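Local structure of phosphoribosylglycinamide formyl transferase (Pyrococcus horikoshii, 2CZG) at residues E213-H218 with T227-P232; A97-E102 with N111-W116; N370-L375 with I389-D394; L25-L30 with P55-A60. The protein is a putative PurT-like member of the ATP-grasp superfamily that assembles as two subunits, its exact role not being established. All blocks are in the same frame, centred on the assembly; numbering follows the deposited sequence.

Interaction 1 (E213-H218 with T227-P232)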
loop_
_atom_site.group_PDB
_atom_site.type_symbol
_atom_site.label_atom_id
_atom_site.label_comp_id
_atom_site.label_asym_id
_atom_site.label_seq_id
_atom_site.Cartn_x
_atom_site.Cartn_y
_atom_site.Cartn_z
ATOM N N GLU A 213 -8.035 -16.330 -13.485
ATOM C CA GLU A 213 -7.229 -15.542 -14.400
ATOM C C GLU A 213 -7.770 -14.123 -14.256
ATOM O O GLU A 213 -8.955 -13.877 -14.516
ATOM C CB GLU A 213 -7.362 -16.041 -15.836
ATOM C CG GLU A 213 -6.488 -15.288 -16.839
ATOM C CD GLU A 213 -5.046 -15.121 -16.374
ATOM O OE1 GLU A 213 -4.479 -16.070 -15.776
ATOM O OE2 GLU A 213 -4.466 -14.035 -16.622
ATOM N N LEU A 214 -6.901 -13.209 -13.820
ATOM C CA LEU A 214 -7.269 -11.815 -13.568
ATOM C C LEU A 214 -7.101 -10.892 -14.774
ATOM O O LEU A 214 -6.436 -9.845 -14.710
ATOM C CB LEU A 214 -6.461 -11.299 -12.370
ATOM C CG LEU A 214 -6.784 -12.050 -11.069
ATOM C CD1 LEU A 214 -5.679 -11.817 -10.032
ATOM C CD2 LEU A 214 -8.154 -11.599 -10.539
ATOM N N ALA A 215 -7.744 -11.277 -15.870
ATOM C CA ALA A 215 -7.667 -10.521 -17.107
ATOM C C ALA A 215 -8.210 -9.104 -16.933
ATOM O O ALA A 215 -9.274 -8.909 -16.345
ATOM C CB ALA A 215 -8.430 -11.256 -18.203
ATOM N N VAL A 216 -7.481 -8.119 -17.459
ATOM C CA VAL A 216 -7.916 -6.728 -17.353
ATOM C C VAL A 216 -8.122 -6.079 -18.710
ATOM O O VAL A 216 -7.236 -6.120 -19.568
ATOM C CB VAL A 216 -6.896 -5.833 -16.624
ATOM C CG1 VAL A 216 -7.616 -4.605 -16.075
ATOM C CG2 VAL A 216 -6.188 -6.589 -15.545
ATOM N N ARG A 217 -9.283 -5.461 -18.889
ATOM C CA ARG A 217 -9.592 -4.757 -20.123
ATOM C C ARG A 217 -9.344 -3.267 -19.859
ATOM O O ARG A 217 -9.965 -2.661 -18.982
ATOM C CB ARG A 217 -11.055 -5.000 -20.525
ATOM C CG ARG A 217 -11.316 -6.406 -21.112
ATOM C CD ARG A 217 -12.789 -6.635 -21.445
ATOM N NE ARG A 217 -13.332 -5.641 -22.366
ATOM C CZ ARG A 217 -13.224 -5.681 -23.698
ATOM N NH1 ARG A 217 -12.584 -6.676 -24.299
ATOM N NH2 ARG A 217 -13.780 -4.723 -24.433
ATOM N N HIS A 218 -8.417 -2.687 -20.608
ATOM C CA HIS A 218 -8.082 -1.280 -20.448
ATOM C C HIS A 218 -7.642 -0.679 -21.785
ATOM O O HIS A 218 -7.464 -1.391 -22.779
ATOM C CB HIS A 218 -6.951 -1.153 -19.454
ATOM C CG HIS A 218 -5.701 -1.847 -19.891
ATOM N ND1 HIS A 218 -4.679 -1.194 -20.548
ATOM C CD2 HIS A 218 -5.320 -3.144 -19.798
ATOM C CE1 HIS A 218 -3.721 -2.058 -20.836
ATOM N NE2 HIS A 218 -4.087 -3.245 -20.394
ATOM N N THR A 227 -6.538 -6.406 -23.705
ATOM C CA THR A 227 -6.718 -7.268 -22.566
ATOM C C THR A 227 -5.344 -7.781 -22.200
ATOM O O THR A 227 -4.675 -8.380 -23.035
ATOM C CB THR A 227 -7.624 -8.462 -22.919
ATOM O OG1 THR A 227 -8.802 -7.984 -23.572
ATOM C CG2 THR A 227 -8.048 -9.203 -21.661
ATOM N N THR A 228 -4.892 -7.522 -20.975
ATOM C CA THR A 228 -3.585 -8.024 -20.582
ATOM C C THR A 228 -3.758 -9.063 -19.490
ATOM O O THR A 228 -4.674 -8.991 -18.666
ATOM C CB THR A 228 -2.618 -6.891 -20.152
ATOM O OG1 THR A 228 -2.335 -6.986 -18.759
ATOM C CG2 THR A 228 -3.194 -5.573 -20.495
ATOM N N PHE A 229 -2.883 -10.054 -19.493
ATOM C CA PHE A 229 -3.037 -11.125 -18.541
ATOM C C PHE A 229 -1.945 -11.344 -17.511
ATOM O O PHE A 229 -0.768 -11.471 -17.850
ATOM C CB PHE A 229 -3.251 -12.456 -19.287
ATOM C CG PHE A 229 -4.346 -12.421 -20.322
ATOM C CD1 PHE A 229 -4.106 -11.917 -21.603
ATOM C CD2 PHE A 229 -5.607 -12.928 -20.030
ATOM C CE1 PHE A 229 -5.109 -11.921 -22.574
ATOM C CE2 PHE A 229 -6.620 -12.937 -20.991
ATOM C CZ PHE A 229 -6.367 -12.429 -22.272
ATOM N N PRO A 230 -2.331 -11.382 -16.226
ATOM C CA PRO A 230 -1.398 -11.613 -15.116
ATOM C C PRO A 230 -1.225 -13.126 -15.069
ATOM O O PRO A 230 -1.985 -13.859 -15.720
ATOM C CB PRO A 230 -2.169 -11.122 -13.888
ATOM C CG PRO A 230 -3.131 -10.120 -14.461
ATOM C CD PRO A 230 -3.590 -10.809 -15.718
ATOM N N LYS A 231 -0.245 -13.594 -14.301
ATOM C CA LYS A 231 -0.039 -15.033 -14.168
ATOM C C LYS A 231 -1.275 -15.626 -13.514
ATOM O O LYS A 231 -1.906 -14.992 -12.667
ATOM C CB LYS A 231 1.187 -15.334 -13.302
ATOM C CG LYS A 231 2.511 -15.212 -14.043
ATOM C CD LYS A 231 2.630 -16.292 -15.104
ATOM C CE LYS A 231 3.934 -16.165 -15.887
ATOM N NZ LYS A 231 4.237 -17.395 -16.688
ATOM N N PRO A 232 -1.654 -16.850 -13.911
ATOM C CA PRO A 232 -2.833 -17.497 -13.326
ATOM C C PRO A 232 -2.671 -17.615 -11.812
ATOM O O PRO A 232 -1.571 -17.888 -11.318
ATOM C CB PRO A 232 -2.845 -18.870 -14.010
ATOM C CG PRO A 232 -2.264 -18.580 -15.353
ATOM C CD PRO A 232 -1.098 -17.667 -15.006
HETATM O O HOH W 1 -11.210 -8.697 -23.608
#
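The F229 ring has OE2 of E213 at its edge, near the ring plane and 3.8 Å from F229 CD2, with the carboxylate turned 46° from the ring; the same oxygen lies 3.3 Å from the F229 CB methylene. The CB of A215 comes to F229 CE2 obliquely, at 3.7 Å. A second flat group, the R217 guanidinium, holds a water in its plane at the edge. This water accepts from R217 NH1 and also bonds T227 OG1 (2.5 Å), tying the two side chains together across the strands. E213 reaches its place because CG stands opposite the backbone N (chi1 -178°) and the chain then bends at chi2. OE2 of E213 thereby comes within 2.6 Å of P230 O, while OE1 rests 3.3 Å from P232 CA. The P230 ring packs beside L214, its CD 3.2 Å from L214 O. Two backbone bonds close the V216-T228 pair, V216 N to T228 O being nearly straight at 170°, and R217-T227 follows as a non-hydrogen-bonded pair. The hairpin of strands 209-219 and 225-229 thus stays regular near its turn, whereas at the other end L214, in an inverse gamma turn, interrupts the pairing. Outside the hairpin, R217 NE bonds G272 O and K231 forms a salt bridge with E256. Helix 253-270 packs on E213 through V259, Y260 and A263, helix 313-322 meets L214 and V216, and strand 274-283 pairs with 209-219 along its other edge.

Interaction 2 (A97-E102 with N111-W116)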
loop_
_atom_site.group_PDB
_atom_site.type_symbol
_atom_site.label_atom_id
_atom_site.label_comp_id
_atom_site.label_asym_id
_atom_site.label_seq_id
_atom_site.Cartn_x
_atom_site.Cartn_y
_atom_site.Cartn_z
ATOM N N ALA A 97 -31.057 -0.507 -11.122
ATOM C CA ALA A 97 -30.389 0.767 -10.844
ATOM C C ALA A 97 -29.119 0.889 -11.711
ATOM O O ALA A 97 -28.907 1.905 -12.362
ATOM C CB ALA A 97 -30.021 0.872 -9.353
ATOM N N LEU A 98 -28.285 -0.145 -11.728
ATOM C CA LEU A 98 -27.076 -0.099 -12.552
ATOM C C LEU A 98 -27.416 0.201 -14.025
ATOM O O LEU A 98 -26.783 1.057 -14.642
ATOM C CB LEU A 98 -26.294 -1.418 -12.448
ATOM C CG LEU A 98 -25.780 -1.812 -11.054
ATOM C CD1 LEU A 98 -24.869 -3.063 -11.144
ATOM C CD2 LEU A 98 -25.002 -0.636 -10.455
ATOM N N PHE A 99 -28.415 -0.486 -14.583
ATOM C CA PHE A 99 -28.789 -0.236 -15.979
ATOM C C PHE A 99 -29.218 1.219 -16.138
ATOM O O PHE A 99 -28.817 1.902 -17.086
ATOM C CB PHE A 99 -29.925 -1.170 -16.441
ATOM C CG PHE A 99 -29.468 -2.562 -16.776
ATOM C CD1 PHE A 99 -29.713 -3.615 -15.908
ATOM C CD2 PHE A 99 -28.747 -2.810 -17.944
ATOM C CE1 PHE A 99 -29.244 -4.900 -16.187
ATOM C CE2 PHE A 99 -28.269 -4.097 -18.239
ATOM C CZ PHE A 99 -28.519 -5.139 -17.354
ATOM N N GLU A 100 -30.009 1.708 -15.190
ATOM C CA GLU A 100 -30.467 3.083 -15.258
ATOM C C GLU A 100 -29.321 4.093 -15.174
ATOM O O GLU A 100 -29.340 5.104 -15.893
ATOM C CB GLU A 100 -31.509 3.338 -14.164
ATOM C CG GLU A 100 -32.848 2.657 -14.454
ATOM C CD GLU A 100 -33.912 2.917 -13.393
ATOM O OE1 GLU A 100 -33.846 3.967 -12.714
ATOM O OE2 GLU A 100 -34.835 2.074 -13.254
ATOM N N PHE A 101 -28.320 3.837 -14.322
ATOM C CA PHE A 101 -27.193 4.768 -14.208
ATOM C C PHE A 101 -26.476 4.845 -15.557
ATOM O O PHE A 101 -26.196 5.926 -16.071
ATOM C CB PHE A 101 -26.170 4.317 -13.144
ATOM C CG PHE A 101 -26.739 4.169 -11.761
ATOM C CD1 PHE A 101 -27.801 4.957 -11.335
ATOM C CD2 PHE A 101 -26.196 3.250 -10.880
ATOM C CE1 PHE A 101 -28.308 4.827 -10.051
ATOM C CE2 PHE A 101 -26.699 3.116 -9.598
ATOM C CZ PHE A 101 -27.757 3.909 -9.182
ATOM N N GLU A 102 -26.181 3.673 -16.109
ATOM C CA GLU A 102 -25.485 3.540 -17.390
ATOM C C GLU A 102 -26.273 4.236 -18.504
ATOM O O GLU A 102 -25.725 5.024 -19.267
ATOM C CB GLU A 102 -25.310 2.048 -17.696
ATOM C CG GLU A 102 -24.475 1.742 -18.901
ATOM C CD GLU A 102 -24.217 0.257 -19.029
ATOM O OE1 GLU A 102 -25.112 -0.477 -19.517
ATOM O OE2 GLU A 102 -23.117 -0.178 -18.621
ATOM N N ASN A 111 -19.561 -2.767 -17.255
ATOM C CA ASN A 111 -20.802 -2.301 -17.901
ATOM C C ASN A 111 -21.929 -2.983 -17.121
ATOM O O ASN A 111 -21.683 -3.991 -16.451
ATOM C CB ASN A 111 -20.877 -2.601 -19.421
ATOM C CG ASN A 111 -20.686 -4.064 -19.764
ATOM O OD1 ASN A 111 -21.411 -4.931 -19.283
ATOM N ND2 ASN A 111 -19.713 -4.340 -20.624
ATOM N N ALA A 112 -23.147 -2.444 -17.175
ATOM C CA ALA A 112 -24.242 -3.042 -16.406
ATOM C C ALA A 112 -24.508 -4.507 -16.748
ATOM O O ALA A 112 -24.597 -5.356 -15.853
ATOM C CB ALA A 112 -25.523 -2.230 -16.586
ATOM N N ARG A 113 -24.624 -4.789 -18.044
ATOM C CA ARG A 113 -24.901 -6.130 -18.539
ATOM C C ARG A 113 -24.011 -7.206 -17.913
ATOM O O ARG A 113 -24.483 -8.287 -17.552
ATOM C CB ARG A 113 -24.754 -6.145 -20.065
ATOM C CG ARG A 113 -25.203 -7.433 -20.763
ATOM C CD ARG A 113 -26.721 -7.657 -20.669
ATOM N NE ARG A 113 -27.508 -6.667 -21.411
ATOM C CZ ARG A 113 -28.842 -6.576 -21.374
ATOM N NH1 ARG A 113 -29.559 -7.412 -20.632
ATOM N NH2 ARG A 113 -29.464 -5.639 -22.079
ATOM N N ALA A 114 -22.722 -6.916 -17.780
ATOM C CA ALA A 114 -21.802 -7.899 -17.215
ATOM C C ALA A 114 -22.197 -8.332 -15.798
ATOM O O ALA A 114 -22.198 -9.528 -15.492
ATOM C CB ALA A 114 -20.380 -7.354 -17.233
ATOM N N THR A 115 -22.534 -7.376 -14.935
ATOM C CA THR A 115 -22.929 -7.722 -13.574
ATOM C C THR A 115 -24.215 -8.551 -13.624
ATOM O O THR A 115 -24.373 -9.508 -12.866
ATOM C CB THR A 115 -23.171 -6.462 -12.700
ATOM O OG1 THR A 115 -21.942 -5.739 -12.532
ATOM C CG2 THR A 115 -23.693 -6.859 -11.336
ATOM N N TRP A 116 -25.121 -8.183 -14.525
ATOM C CA TRP A 116 -26.396 -8.881 -14.691
ATOM C C TRP A 116 -26.190 -10.335 -15.127
ATOM O O TRP A 116 -26.789 -11.246 -14.559
ATOM C CB TRP A 116 -27.267 -8.148 -15.722
ATOM C CG TRP A 116 -28.637 -8.752 -15.925
ATOM C CD1 TRP A 116 -29.716 -8.653 -15.087
ATOM C CD2 TRP A 116 -29.062 -9.557 -17.029
ATOM N NE1 TRP A 116 -30.783 -9.348 -15.605
ATOM C CE2 TRP A 116 -30.408 -9.913 -16.795
ATOM C CE3 TRP A 116 -28.435 -10.013 -18.195
ATOM C CZ2 TRP A 116 -31.138 -10.704 -17.683
ATOM C CZ3 TRP A 116 -29.163 -10.804 -19.082
ATOM C CH2 TRP A 116 -30.499 -11.140 -18.818
HETATM O O HOH W 2 -24.518 -3.077 -20.191
#
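E102 grips the start of helix 112-119 directly: its OE2 accepts from A112 N at 2.7 Å, the N-H pointing almost straight at it (163°) but from above the carboxylate plane. The other oxygen, OE1, accepts a hydrogen bond from a water that in turn accepts from R113 N, so one carboxylate serves two backbone N-H groups in the first turn of the helix, one of them through water. Its negative charge there probably suits the positive end of the helix dipole. The E102 chain, extended beyond CG, carries the acid across. Beside it, the methyl of A112 sits over one face of the F99 ring, CB 3.5 Å from F99 CD2, offset toward the rim. The edge of that ring faces the W116 indole, with planes 71° apart in an offset edge-to-face pair, and F99 CZ touches W116 CB at 3.6 Å. R113 folds back at chi2 and chi3 until F99 CE2 lies over the centre of its guanidinium, 4.0 Å from R113 CZ. L98 CD1 adds a looser contact with T115 CG2, also 4.0 Å. Further out, N111 occupies the N-cap: its OD1 accepts from A114 N at 2.8 Å, and its ND2 is held by L270 O. On the far side of helix 95-103, F101 packs edge-to-face with W75 of helix 71-81. The result is a pair of nearly antiparallel helices, axes 9.4 Å apart, with an N-capped second helix, in the preATP-grasp domain of this family.

Interaction 3 (N370-L375 with I389-D394)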
loop_
_atom_site.group_PDB
_atom_site.type_symbol
_atom_site.label_atom_id
_atom_site.label_comp_id
_atom_site.label_asym_id
_atom_site.label_seq_id
_atom_site.Cartn_x
_atom_site.Cartn_y
_atom_site.Cartn_z
ATOM N N ASN A 370 9.477 -12.673 5.534
ATOM C CA ASN A 370 8.797 -12.608 4.239
ATOM C C ASN A 370 7.285 -12.822 4.305
ATOM O O ASN A 370 6.689 -13.512 3.460
ATOM C CB ASN A 370 9.417 -13.632 3.271
ATOM C CG ASN A 370 10.917 -13.412 3.047
ATOM O OD1 ASN A 370 11.603 -14.270 2.487
ATOM N ND2 ASN A 370 11.421 -12.268 3.468
ATOM N N ALA A 371 6.661 -12.252 5.321
ATOM C CA ALA A 371 5.219 -12.362 5.449
ATOM C C ALA A 371 4.711 -11.196 6.263
ATOM O O ALA A 371 5.489 -10.420 6.828
ATOM C CB ALA A 371 4.839 -13.670 6.124
ATOM N N THR A 372 3.398 -11.072 6.311
ATOM C CA THR A 372 2.763 -10.035 7.093
ATOM C C THR A 372 1.278 -10.325 7.053
ATOM O O THR A 372 0.850 -11.264 6.385
ATOM C CB THR A 372 3.032 -8.627 6.522
ATOM O OG1 THR A 372 2.633 -7.656 7.487
ATOM C CG2 THR A 372 2.240 -8.396 5.244
ATOM N N VAL A 373 0.491 -9.542 7.780
ATOM C CA VAL A 373 -0.940 -9.742 7.763
ATOM C C VAL A 373 -1.635 -8.435 7.411
ATOM O O VAL A 373 -1.009 -7.381 7.384
ATOM C CB VAL A 373 -1.450 -10.223 9.133
ATOM C CG1 VAL A 373 -0.673 -11.451 9.558
ATOM C CG2 VAL A 373 -1.321 -9.112 10.170
ATOM N N ARG A 374 -2.919 -8.522 7.100
ATOM C CA ARG A 374 -3.728 -7.342 6.824
ATOM C C ARG A 374 -5.004 -7.612 7.597
ATOM O O ARG A 374 -5.591 -8.698 7.494
ATOM C CB ARG A 374 -4.029 -7.172 5.330
ATOM C CG ARG A 374 -3.144 -6.145 4.626
ATOM C CD ARG A 374 -1.738 -6.685 4.321
ATOM N NE ARG A 374 -0.884 -5.642 3.752
ATOM C CZ ARG A 374 -0.109 -4.822 4.470
ATOM N NH1 ARG A 374 -0.058 -4.919 5.797
ATOM N NH2 ARG A 374 0.596 -3.877 3.860
ATOM N N LEU A 375 -5.404 -6.652 8.418
ATOM C CA LEU A 375 -6.616 -6.801 9.208
ATOM C C LEU A 375 -7.562 -5.753 8.635
ATOM O O LEU A 375 -7.259 -4.562 8.626
ATOM C CB LEU A 375 -6.288 -6.583 10.687
ATOM C CG LEU A 375 -5.137 -7.512 11.148
ATOM C CD1 LEU A 375 -4.734 -7.193 12.569
ATOM C CD2 LEU A 375 -5.560 -8.972 11.036
ATOM N N ILE A 389 -6.184 -11.370 6.327
ATOM C CA ILE A 389 -5.448 -12.413 5.608
ATOM C C ILE A 389 -3.987 -12.350 6.016
ATOM O O ILE A 389 -3.513 -11.323 6.512
ATOM C CB ILE A 389 -5.426 -12.228 4.055
ATOM C CG1 ILE A 389 -4.978 -10.804 3.727
ATOM C CG2 ILE A 389 -6.760 -12.607 3.425
ATOM C CD1 ILE A 389 -4.630 -10.595 2.261
ATOM N N ALA A 390 -3.282 -13.452 5.797
ATOM C CA ALA A 390 -1.854 -13.504 6.047
ATOM C C ALA A 390 -1.360 -13.463 4.610
ATOM O O ALA A 390 -1.990 -14.051 3.721
ATOM C CB ALA A 390 -1.452 -14.813 6.707
ATOM N N LEU A 391 -0.267 -12.743 4.390
ATOM C CA LEU A 391 0.356 -12.566 3.078
ATOM C C LEU A 391 1.793 -13.050 3.226
ATOM O O LEU A 391 2.462 -12.699 4.204
ATOM C CB LEU A 391 0.394 -11.074 2.711
ATOM C CG LEU A 391 -0.460 -10.464 1.606
ATOM C CD1 LEU A 391 -0.169 -8.960 1.526
ATOM C CD2 LEU A 391 -0.145 -11.134 0.265
ATOM N N ALA A 392 2.271 -13.828 2.257
ATOM C CA ALA A 392 3.637 -14.343 2.281
ATOM C C ALA A 392 4.227 -14.419 0.866
ATOM O O ALA A 392 3.508 -14.616 -0.119
ATOM C CB ALA A 392 3.656 -15.730 2.945
ATOM N N TRP A 393 5.542 -14.267 0.762
ATOM C CA TRP A 393 6.188 -14.309 -0.539
ATOM C C TRP A 393 7.521 -15.033 -0.464
ATOM O O TRP A 393 8.186 -15.027 0.574
ATOM C CB TRP A 393 6.385 -12.891 -1.061
ATOM C CG TRP A 393 6.988 -11.985 -0.040
ATOM C CD1 TRP A 393 8.324 -11.722 0.157
ATOM C CD2 TRP A 393 6.279 -11.224 0.942
ATOM N NE1 TRP A 393 8.479 -10.837 1.195
ATOM C CE2 TRP A 393 7.245 -10.518 1.700
ATOM C CE3 TRP A 393 4.923 -11.070 1.255
ATOM C CZ2 TRP A 393 6.894 -9.667 2.758
ATOM C CZ3 TRP A 393 4.571 -10.220 2.310
ATOM C CH2 TRP A 393 5.560 -9.529 3.047
ATOM N N ASP A 394 7.907 -15.645 -1.578
ATOM C CA ASP A 394 9.142 -16.407 -1.644
ATOM C C ASP A 394 9.408 -16.800 -3.099
ATOM O O ASP A 394 8.495 -16.833 -3.926
ATOM C CB ASP A 394 8.996 -17.659 -0.758
ATOM C CG ASP A 394 10.293 -18.428 -0.589
ATOM O OD1 ASP A 394 10.680 -19.165 -1.521
ATOM O OD2 ASP A 394 10.926 -18.293 0.477
#
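W393 lays its indole over the backbone that joins N370 to A371, and the ring can be followed outward from CB. CB takes CG into the position between backbone N and carbonyl carbon (chi1 48°), which turns the ring across the strand partner. CD1 then meets N370 CB, and NE1 lies 3.6 Å from that same CB, which stands over the face of the five-membered ring. CD2 and CE2 both meet N370 O, which is 3.4 Å from CD2; CZ2 meets A371 N at 3.6 Å. At the far rim CH2 has T372 CG2 near the ring plane, 4.1 Å away. The N370 amide is tilted only 26° from the indole plane. N370 O accepts from W393 N at 3.0 Å while lying over the centre of the indole. Strands 371-375 and 386-393 run antiparallel in the PurT C-terminal region, T372-L391 and R374-I389 being hydrogen-bonded pairs and A371-A392 and V373-A390 non-hydrogen-bonded ones; 386-393 also pairs antiparallel with strand 343-349, within the large mixed sheet. L391 N to T372 O is short and straight, 2.7 Å and 170°. On the face of T372, R374, I389 and L391, the R374 chain bends at chi2, and its CD rests 3.9 Å from L391 CD1. NH1 of R374 bonds V373 O and makes a salt bridge to E37 of the second subunit. The opposite face, with A371, V373 and A390, lies against V407 of helix 397-409.

Interaction 4 (L25-L30 with P55-A60)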
loop_
_atom_site.group_PDB
_atom_site.type_symbol
_atom_site.label_atom_id
_atom_site.label_comp_id
_atom_site.label_asym_id
_atom_site.label_seq_id
_atom_site.Cartn_x
_atom_site.Cartn_y
_atom_site.Cartn_z
ATOM N N LEU A 25 -19.640 0.588 -4.581
ATOM C CA LEU A 25 -20.896 0.021 -4.096
ATOM C C LEU A 25 -20.472 -1.313 -3.501
ATOM O O LEU A 25 -20.369 -2.317 -4.207
ATOM C CB LEU A 25 -21.888 -0.172 -5.255
ATOM C CG LEU A 25 -22.273 1.107 -6.026
ATOM C CD1 LEU A 25 -23.274 0.767 -7.142
ATOM C CD2 LEU A 25 -22.885 2.115 -5.081
ATOM N N GLY A 26 -20.213 -1.296 -2.194
ATOM C CA GLY A 26 -19.732 -2.464 -1.474
ATOM C C GLY A 26 -18.407 -1.976 -0.908
ATOM O O GLY A 26 -17.532 -1.521 -1.666
ATOM N N SER A 27 -18.238 -2.067 0.408
ATOM C CA SER A 27 -17.026 -1.547 1.032
ATOM C C SER A 27 -16.219 -2.528 1.862
ATOM O O SER A 27 -15.661 -2.148 2.916
ATOM C CB SER A 27 -17.387 -0.348 1.904
ATOM O OG SER A 27 -18.054 0.662 1.166
ATOM N N GLY A 28 -16.146 -3.769 1.376
ATOM C CA GLY A 28 -15.406 -4.822 2.046
ATOM C C GLY A 28 -13.922 -4.693 1.789
ATOM O O GLY A 28 -13.476 -3.680 1.266
ATOM N N GLU A 29 -13.163 -5.728 2.137
ATOM C CA GLU A 29 -11.713 -5.715 1.984
ATOM C C GLU A 29 -11.207 -5.431 0.563
ATOM O O GLU A 29 -10.100 -4.906 0.397
ATOM C CB GLU A 29 -11.112 -7.046 2.489
ATOM C CG GLU A 29 -11.737 -8.290 1.844
ATOM C CD GLU A 29 -12.946 -8.800 2.621
ATOM O OE1 GLU A 29 -13.756 -7.964 3.069
ATOM O OE2 GLU A 29 -13.087 -10.034 2.785
ATOM N N LEU A 30 -11.993 -5.780 -0.453
ATOM C CA LEU A 30 -11.584 -5.530 -1.839
ATOM C C LEU A 30 -11.782 -4.046 -2.159
ATOM O O LEU A 30 -10.903 -3.403 -2.725
ATOM C CB LEU A 30 -12.386 -6.401 -2.807
ATOM C CG LEU A 30 -12.426 -7.897 -2.464
ATOM C CD1 LEU A 30 -13.228 -8.624 -3.499
ATOM C CD2 LEU A 30 -11.023 -8.467 -2.403
ATOM N N PRO A 55 -14.830 -1.599 5.982
ATOM C CA PRO A 55 -13.424 -1.378 5.623
ATOM C C PRO A 55 -13.094 -0.251 4.640
ATOM O O PRO A 55 -12.271 0.614 4.948
ATOM C CB PRO A 55 -12.992 -2.735 5.106
ATOM C CG PRO A 55 -13.744 -3.667 6.015
ATOM C CD PRO A 55 -15.143 -3.040 6.044
ATOM N N ALA A 56 -13.699 -0.246 3.457
ATOM C CA ALA A 56 -13.359 0.782 2.481
ATOM C C ALA A 56 -13.777 2.159 2.938
ATOM O O ALA A 56 -13.200 3.154 2.531
ATOM C CB ALA A 56 -13.974 0.498 1.113
ATOM N N MET A 57 -14.781 2.223 3.786
ATOM C CA MET A 57 -15.116 3.576 4.130
ATOM C C MET A 57 -14.332 4.176 5.276
ATOM O O MET A 57 -14.465 5.370 5.537
ATOM C CB MET A 57 -16.622 3.717 4.275
ATOM C CG MET A 57 -17.221 3.206 5.489
ATOM S SD MET A 57 -19.132 2.992 5.363
ATOM C CE MET A 57 -19.419 2.325 4.124
ATOM N N GLN A 58 -13.473 3.400 5.916
ATOM C CA GLN A 58 -12.630 3.988 6.940
ATOM C C GLN A 58 -11.512 4.713 6.169
ATOM O O GLN A 58 -10.941 5.681 6.651
ATOM C CB GLN A 58 -12.054 2.911 7.866
ATOM C CG GLN A 58 -13.046 2.344 8.865
ATOM C CD GLN A 58 -12.533 1.158 9.558
ATOM O OE1 GLN A 58 -11.370 1.131 10.062
ATOM N NE2 GLN A 58 -13.304 0.076 9.672
ATOM N N VAL A 59 -11.226 4.245 4.954
ATOM C CA VAL A 59 -10.180 4.798 4.078
ATOM C C VAL A 59 -10.687 5.876 3.102
ATOM O O VAL A 59 -9.922 6.725 2.657
ATOM C CB VAL A 59 -9.493 3.646 3.245
ATOM C CG1 VAL A 59 -8.691 4.220 2.078
ATOM C CG2 VAL A 59 -8.548 2.866 4.142
ATOM N N ALA A 60 -11.972 5.828 2.776
ATOM C CA ALA A 60 -12.598 6.763 1.854
ATOM C C ALA A 60 -12.756 8.202 2.368
ATOM O O ALA A 60 -12.679 8.469 3.565
ATOM C CB ALA A 60 -13.981 6.212 1.438
#
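S27 and A56 form the close-packed part of this contact: their CB atoms stand 3.6 Å apart, and A56 N gives a bond of 2.8 Å to S27 O. The N-H is aimed almost perfectly at the oxygen (177°), yet it arrives from above the carbonyl plane, 40° out of it. P55 sits against the same oxygen with its CD 3.3 Å away, so S27 O is covered by the proline ring as well as held by the alanine N-H. M57 adds the end of its chain, bent at chi3, which brings CE to 3.7 Å from S27 OG. That hydroxyl, swung to the side of its own backbone N (chi1 -57°), bonds V48 O. The packing thins toward G28 and E29: P55 CB is 4.0 Å from G28 C and 4.2 Å from E29 N. E29 CB points away from 55-60, and OE1 pairs with K378 in a salt bridge. G26 and G28, with G31, probably form a Rossmann-type GxGxxG turn between strand 21-25 and helix 29-40, consistent with the Rossmann-like preATP-grasp domain. D49, at the end of strand 44-49, holds S27 N, and E89, just past strand 85-88, holds G28 N. The weakly bonded helix 55-59 follows strand 44-49: A47 of that strand touches M57, V59 packs on A35 and I36 of helix 29-40, and Q58 bonds H61 of the second subunit.

Along the chain the order is interaction 4, interaction 2, interaction 1, interaction 3, each closing before the next opens. Interactions 4 and 2 share the preATP-grasp domain; their centres are 21 Å apart, and they touch where L98 CD2 packs on L25 CD1 at 4.0 Å. Interaction 1 lies in the ATP-grasp domain and interaction 3 in the PurT C-terminal region, yet both reach the same mixed sheet, with centres 23 Å apart, so that sheet spans two family regions. Interactions 2 and 3 are the most distant pair, about 35 Å between centres, on opposite sides of the chain's centre. Interactions 3 and 4 both touch the second subunit, linking two regions to the dimer interface.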